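Local coordinates for protein glutaredoxin 2 (Salmonella enterica subsp. enterica serovar Typhimurium, PDB 3IR4) that binds glutathione and probably acts as a glutathione-dependent thiol-disulfide oxidoreductase of the glutaredoxin family, at residues A[14-26]-A[201-213]. Numbering follows the deposited sequence. Where two conformers were deposited one is given.
Sequences FCVKARMIFGLKN and RDNMAKQTQINLL. With GSH (glutathione), chain B.
Gly-23 and Thr-208 meet backbone to backbone, their CA atoms 4.0 Å apart. Helices 14-25 and 201-208 cross at 76°, with axes 8.1 Å apart at closest approach. Gly-23 CA gives a nearly straight CA-H...O contact to Thr-208 O, 3.2 Å away. Having no side chain, Gly-23 lets the two backbones come this close. Gln-209, next in the chain after Thr-208, takes positive phi and closes helix 201-208 in a Schellman motif. Ile-210 then points its side chain toward helix 14-25. Its CD1 lies 3.7 Å from Met-20 CG and also touches Arg-19 CB and Val-16 CG1. Ile-210 CG1 sits over one face of the Arg-19 guanidinium, toward its rim. Thr-208 CG2 packs alongside Leu-24 and Met-20, and is 3.8 Å from Leu-24 CD2. Thr-208 OG1 lies between its own backbone N and carbonyl carbon (chi1 66°) and donates to Met-204 O, 2.7 Å away. The CE methyls of selenomethionines Met-20 and Met-204 touch, and both side chains also touch Phe-179 of helix 173-185. Polar links between the segments run through water: one joins Arg-19 O to Thr-208 O, and two others join the Arg-19 guanidinium to Asn-211. The thioredoxin-like and GST-like C-terminal domains thus meet by close backbone approach and apolar side chains, with waters bridging the polar groups.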
loop_
_atom_site.group_PDB
_atom_site.type_symbol
_atom_site.label_atom_id
_atom_site.label_comp_id
_atom_site.label_asym_id
_atom_site.label_seq_id
_atom_site.Cartn_x
_atom_site.Cartn_y
_atom_site.Cartn_z
ATOM N N PHE A 14 -4.124 -0.996 -0.272
ATOM C CA PHE A 14 -5.304 -0.130 -0.149
ATOM C C PHE A 14 -5.311 0.583 1.201
ATOM O O PHE A 14 -5.759 1.722 1.308
ATOM C CB PHE A 14 -6.568 -0.957 -0.376
ATOM C CG PHE A 14 -6.634 -1.599 -1.717
ATOM C CD1 PHE A 14 -6.330 -2.938 -1.891
ATOM C CD2 PHE A 14 -6.897 -0.846 -2.846
ATOM C CE1 PHE A 14 -6.392 -3.514 -3.154
ATOM C CE2 PHE A 14 -6.945 -1.434 -4.107
ATOM C CZ PHE A 14 -6.688 -2.764 -4.249
ATOM N N CYS A 15 -4.879 -0.111 2.240
ATOM C CA CYS A 15 -4.744 0.494 3.552
ATOM C C CYS A 15 -3.661 1.572 3.575
ATOM O O CYS A 15 -3.835 2.633 4.187
ATOM C CB CYS A 15 -4.472 -0.584 4.581
ATOM S SG CYS A 15 -5.924 -1.660 4.852
ATOM N N VAL A 16 -2.562 1.350 2.877
ATOM C CA VAL A 16 -1.525 2.375 2.759
ATOM C C VAL A 16 -2.122 3.611 2.080
ATOM O O VAL A 16 -1.893 4.708 2.538
ATOM C CB VAL A 16 -0.288 1.816 2.024
ATOM C CG1 VAL A 16 0.728 2.927 1.729
ATOM C CG2 VAL A 16 0.349 0.675 2.836
ATOM N N LYS A 17 -2.900 3.415 1.021
ATOM C CA LYS A 17 -3.548 4.543 0.340
ATOM C C LYS A 17 -4.338 5.396 1.351
ATOM O O LYS A 17 -4.233 6.612 1.378
ATOM C CB LYS A 17 -4.481 4.072 -0.781
ATOM C CG LYS A 17 -3.752 3.384 -1.910
ATOM C CD LYS A 17 -4.670 2.867 -2.990
ATOM C CE LYS A 17 -3.966 1.892 -3.857
ATOM N NZ LYS A 17 -4.726 1.484 -5.049
ATOM N N ALA A 18 -5.145 4.713 2.160
ATOM C CA ALA A 18 -6.007 5.358 3.140
ATOM C C ALA A 18 -5.225 6.108 4.206
ATOM O O ALA A 18 -5.717 7.082 4.736
ATOM C CB ALA A 18 -6.936 4.357 3.797
ATOM N N ARG A 19 -4.015 5.667 4.516
ATOM C CA ARG A 19 -3.159 6.335 5.485
ATOM C C ARG A 19 -2.438 7.554 4.925
ATOM O O ARG A 19 -2.006 8.416 5.688
ATOM C CB ARG A 19 -2.099 5.358 5.989
ATOM C CG ARG A 19 -2.679 4.275 6.848
ATOM C CD ARG A 19 -1.661 3.195 7.134
ATOM N NE ARG A 19 -0.584 3.765 7.926
ATOM C CZ ARG A 19 0.554 3.156 8.223
ATOM N NH1 ARG A 19 0.794 1.935 7.774
ATOM N NH2 ARG A 19 1.458 3.784 8.970
HETATM N N MSE A 20 -2.237 7.604 3.611
HETATM C CA MSE A 20 -1.374 8.638 3.055
HETATM C C MSE A 20 -1.798 10.079 3.312
HETATM O O MSE A 20 -0.972 10.897 3.639
HETATM C CB MSE A 20 -1.157 8.435 1.551
HETATM C CG MSE A 20 -0.318 7.213 1.234
HETATM SE SE MSE A 20 -0.203 6.850 -0.663
HETATM C CE MSE A 20 0.909 8.330 -1.191
ATOM N N ILE A 21 -3.078 10.401 3.114
ATOM C CA ILE A 21 -3.506 11.795 3.263
ATOM C C ILE A 21 -3.364 12.235 4.707
ATOM O O ILE A 21 -3.054 13.399 4.971
ATOM C CB ILE A 21 -4.932 12.067 2.716
ATOM C CG1 ILE A 21 -4.990 11.840 1.200
ATOM C CG2 ILE A 21 -5.412 13.502 3.070
ATOM C CD1 ILE A 21 -4.194 12.763 0.366
ATOM N N PHE A 22 -3.618 11.339 5.667
ATOM C CA PHE A 22 -3.427 11.701 7.063
ATOM C C PHE A 22 -2.004 12.194 7.288
ATOM O O PHE A 22 -1.747 13.181 7.970
ATOM C CB PHE A 22 -3.748 10.538 7.991
ATOM C CG PHE A 22 -5.204 10.216 8.078
ATOM C CD1 PHE A 22 -6.052 10.926 8.916
ATOM C CD2 PHE A 22 -5.748 9.186 7.314
ATOM C CE1 PHE A 22 -7.386 10.623 9.008
ATOM C CE2 PHE A 22 -7.105 8.890 7.412
ATOM C CZ PHE A 22 -7.917 9.611 8.273
ATOM N N GLY A 23 -1.034 11.472 6.745
ATOM C CA GLY A 23 0.336 11.865 6.901
ATOM C C GLY A 23 0.690 13.140 6.193
ATOM O O GLY A 23 1.321 14.041 6.751
ATOM N N LEU A 24 0.280 13.238 4.940
ATOM C CA LEU A 24 0.620 14.404 4.133
ATOM C C LEU A 24 0.044 15.709 4.680
ATOM O O LEU A 24 0.644 16.758 4.501
ATOM C CB LEU A 24 0.160 14.224 2.673
ATOM C CG LEU A 24 0.868 13.098 1.934
ATOM C CD1 LEU A 24 0.171 12.721 0.619
ATOM C CD2 LEU A 24 2.321 13.443 1.687
ATOM N N LYS A 25 -1.133 15.634 5.287
ATOM C CA LYS A 25 -1.831 16.793 5.833
ATOM C C LYS A 25 -1.648 16.937 7.342
ATOM O O LYS A 25 -2.202 17.862 7.937
ATOM C CB LYS A 25 -3.320 16.747 5.507
ATOM C CG LYS A 25 -3.589 16.720 4.001
ATOM C CD LYS A 25 -5.047 16.977 3.651
ATOM C CE LYS A 25 -5.422 18.439 3.637
ATOM N NZ LYS A 25 -6.904 18.639 3.403
ATOM N N ASN A 26 -0.900 16.035 7.974
ATOM C CA ASN A 26 -0.711 16.041 9.425
ATOM C C ASN A 26 -2.025 16.014 10.200
ATOM O O ASN A 26 -2.211 16.717 11.174
ATOM C CB ASN A 26 0.196 17.218 9.865
ATOM C CG ASN A 26 1.485 17.278 9.051
ATOM O OD1 ASN A 26 2.172 16.307 8.919
ATOM N ND2 ASN A 26 1.757 18.411 8.456
ATOM N N ARG A 201 10.381 7.277 -3.368
ATOM C CA ARG A 201 10.031 6.329 -2.329
ATOM C C ARG A 201 10.401 6.863 -0.952
ATOM O O ARG A 201 9.598 6.850 -0.030
ATOM C CB ARG A 201 10.800 5.048 -2.601
ATOM C CG ARG A 201 10.739 3.947 -1.543
ATOM C CD ARG A 201 11.892 2.985 -1.701
ATOM N NE ARG A 201 13.147 3.610 -1.329
ATOM C CZ ARG A 201 14.341 3.217 -1.763
ATOM N NH1 ARG A 201 14.454 2.182 -2.575
ATOM N NH2 ARG A 201 15.426 3.855 -1.375
ATOM N N ASP A 202 11.629 7.341 -0.814
ATOM C CA ASP A 202 12.117 7.803 0.472
ATOM C C ASP A 202 11.404 9.040 0.940
ATOM O O ASP A 202 11.008 9.153 2.108
ATOM C CB ASP A 202 13.623 8.054 0.405
ATOM C CG ASP A 202 14.449 6.789 0.289
ATOM O OD1 ASP A 202 13.927 5.682 0.505
ATOM O OD2 ASP A 202 15.641 6.919 -0.061
ATOM N N ASN A 203 11.217 9.996 0.046
ATOM C CA ASN A 203 10.550 11.219 0.428
ATOM C C ASN A 203 9.089 10.987 0.768
ATOM O O ASN A 203 8.572 11.496 1.754
ATOM C CB ASN A 203 10.642 12.276 -0.665
ATOM C CG ASN A 203 9.770 13.450 -0.323
ATOM O OD1 ASN A 203 10.106 14.220 0.575
ATOM N ND2 ASN A 203 8.588 13.518 -0.933
HETATM N N MSE A 204 8.411 10.204 -0.062
HETATM C CA MSE A 204 7.006 9.959 0.183
HETATM C C MSE A 204 6.791 9.186 1.490
HETATM O O MSE A 204 5.817 9.460 2.186
HETATM C CB MSE A 204 6.363 9.239 -0.986
HETATM C CG MSE A 204 6.273 10.083 -2.223
HETATM SE SE MSE A 204 5.305 11.731 -2.095
HETATM C CE MSE A 204 3.798 11.065 -1.390
ATOM N N ALA A 205 7.672 8.254 1.845
ATOM C CA ALA A 205 7.542 7.572 3.124
ATOM C C ALA A 205 7.626 8.605 4.267
ATOM O O ALA A 205 6.830 8.564 5.216
ATOM C CB ALA A 205 8.587 6.520 3.265
ATOM N N LYS A 206 8.570 9.542 4.184
ATOM C CA LYS A 206 8.718 10.572 5.197
ATOM C C LYS A 206 7.490 11.457 5.293
ATOM O O LYS A 206 6.928 11.627 6.371
ATOM C CB LYS A 206 9.975 11.395 4.932
ATOM C CG LYS A 206 11.256 10.628 5.271
ATOM C CD LYS A 206 12.541 11.390 4.980
ATOM C CE LYS A 206 13.791 10.540 5.260
ATOM N NZ LYS A 206 15.051 11.337 5.225
ATOM N N GLN A 207 7.050 11.973 4.151
ATOM C CA GLN A 207 5.937 12.927 4.157
ATOM C C GLN A 207 4.610 12.293 4.521
ATOM O O GLN A 207 3.746 12.950 5.109
ATOM C CB GLN A 207 5.860 13.653 2.834
ATOM C CG GLN A 207 7.044 14.573 2.532
ATOM C CD GLN A 207 6.772 15.474 1.360
ATOM O OE1 GLN A 207 6.490 15.004 0.245
ATOM N NE2 GLN A 207 6.824 16.769 1.603
ATOM N N THR A 208 4.417 11.016 4.158
ATOM C CA THR A 208 3.178 10.297 4.485
ATOM C C THR A 208 3.185 9.682 5.878
ATOM O O THR A 208 2.152 9.233 6.334
ATOM C CB THR A 208 2.854 9.175 3.488
ATOM O OG1 THR A 208 3.860 8.157 3.578
ATOM C CG2 THR A 208 2.651 9.684 2.064
ATOM N N GLN A 209 4.327 9.679 6.582
ATOM C CA GLN A 209 4.406 9.028 7.915
ATOM C C GLN A 209 4.120 7.536 7.809
ATOM O O GLN A 209 3.458 6.960 8.681
ATOM C CB GLN A 209 3.467 9.672 8.947
ATOM C CG GLN A 209 3.766 11.114 9.264
ATOM C CD GLN A 209 4.980 11.337 10.144
ATOM O OE1 GLN A 209 5.730 10.419 10.459
ATOM N NE2 GLN A 209 5.182 12.574 10.538
ATOM N N ILE A 210 4.578 6.919 6.733
ATOM C CA ILE A 210 4.390 5.474 6.529
ATOM C C ILE A 210 5.760 4.869 6.322
ATOM O O ILE A 210 6.527 5.319 5.486
ATOM C CB ILE A 210 3.464 5.186 5.328
ATOM C CG1 ILE A 210 2.080 5.789 5.540
ATOM C CG2 ILE A 210 3.416 3.683 5.051
ATOM C CD1 ILE A 210 1.212 5.883 4.297
ATOM N N ASN A 211 6.063 3.839 7.096
ATOM C CA ASN A 211 7.370 3.204 7.057
ATOM C C ASN A 211 7.643 2.400 5.829
ATOM O O ASN A 211 6.773 1.749 5.289
ATOM C CB ASN A 211 7.503 2.269 8.282
ATOM C CG ASN A 211 6.582 1.013 8.211
ATOM O OD1 ASN A 211 5.359 1.096 7.935
ATOM N ND2 ASN A 211 7.139 -0.118 8.521
ATOM N N LEU A 212 8.901 2.417 5.405
ATOM C CA LEU A 212 9.371 1.461 4.411
ATOM C C LEU A 212 9.697 0.159 5.161
ATOM O O LEU A 212 9.822 0.135 6.390
ATOM C CB LEU A 212 10.575 1.977 3.672
ATOM C CG LEU A 212 10.323 3.270 2.900
ATOM C CD1 LEU A 212 11.605 3.722 2.238
ATOM C CD2 LEU A 212 9.220 3.121 1.880
ATOM N N LEU A 213 9.852 -0.912 4.402
ATOM C CA LEU A 213 9.991 -2.277 4.955
ATOM C C LEU A 213 11.367 -2.883 4.782
ATOM O O LEU A 213 11.565 -4.065 5.031
ATOM C CB LEU A 213 8.965 -3.174 4.275
ATOM C CG LEU A 213 7.509 -2.678 4.293
ATOM C CD1 LEU A 213 6.621 -3.595 3.462
ATOM C CD2 LEU A 213 6.973 -2.496 5.710
HETATM N N1 GSH B . -11.858 -1.698 -3.235
HETATM C CA1 GSH B . -11.254 -1.817 -1.901
HETATM C C1 GSH B . -10.592 -0.519 -1.528
HETATM O O11 GSH B . -10.198 0.219 -2.472
HETATM O O12 GSH B . -10.448 -0.246 -0.320
HETATM C CB1 GSH B . -10.253 -2.964 -1.927
HETATM C CG1 GSH B . -9.789 -3.324 -0.517
HETATM C CD1 GSH B . -9.112 -4.673 -0.408
HETATM O OE1 GSH B . -8.884 -5.403 -1.516
HETATM N N2 GSH B . -8.697 -5.082 0.765
HETATM C CA2 GSH B . -8.203 -6.425 1.052
HETATM C C2 GSH B . -9.193 -7.170 1.884
HETATM O O2 GSH B . -9.878 -6.515 2.817
HETATM C CB2 GSH B . -6.830 -6.375 1.761
HETATM S SG2 GSH B . -5.453 -5.680 0.789
HETATM N N3 GSH B . -9.325 -8.461 1.711
HETATM C CA3 GSH B . -10.435 -9.196 2.264
HETATM C C3 GSH B . -9.915 -10.199 3.224
HETATM O O31 GSH B . -8.714 -10.094 3.624
HETATM O O32 GSH B . -10.696 -11.107 3.608
HETATM O O HOH W 1 -0.107 8.384 7.619
HETATM O O HOH W 2 3.082 0.683 9.248
HETATM O O HOH W 3 4.359 3.645 9.607
HETATM O O HOH W 4 2.149 6.445 11.057
#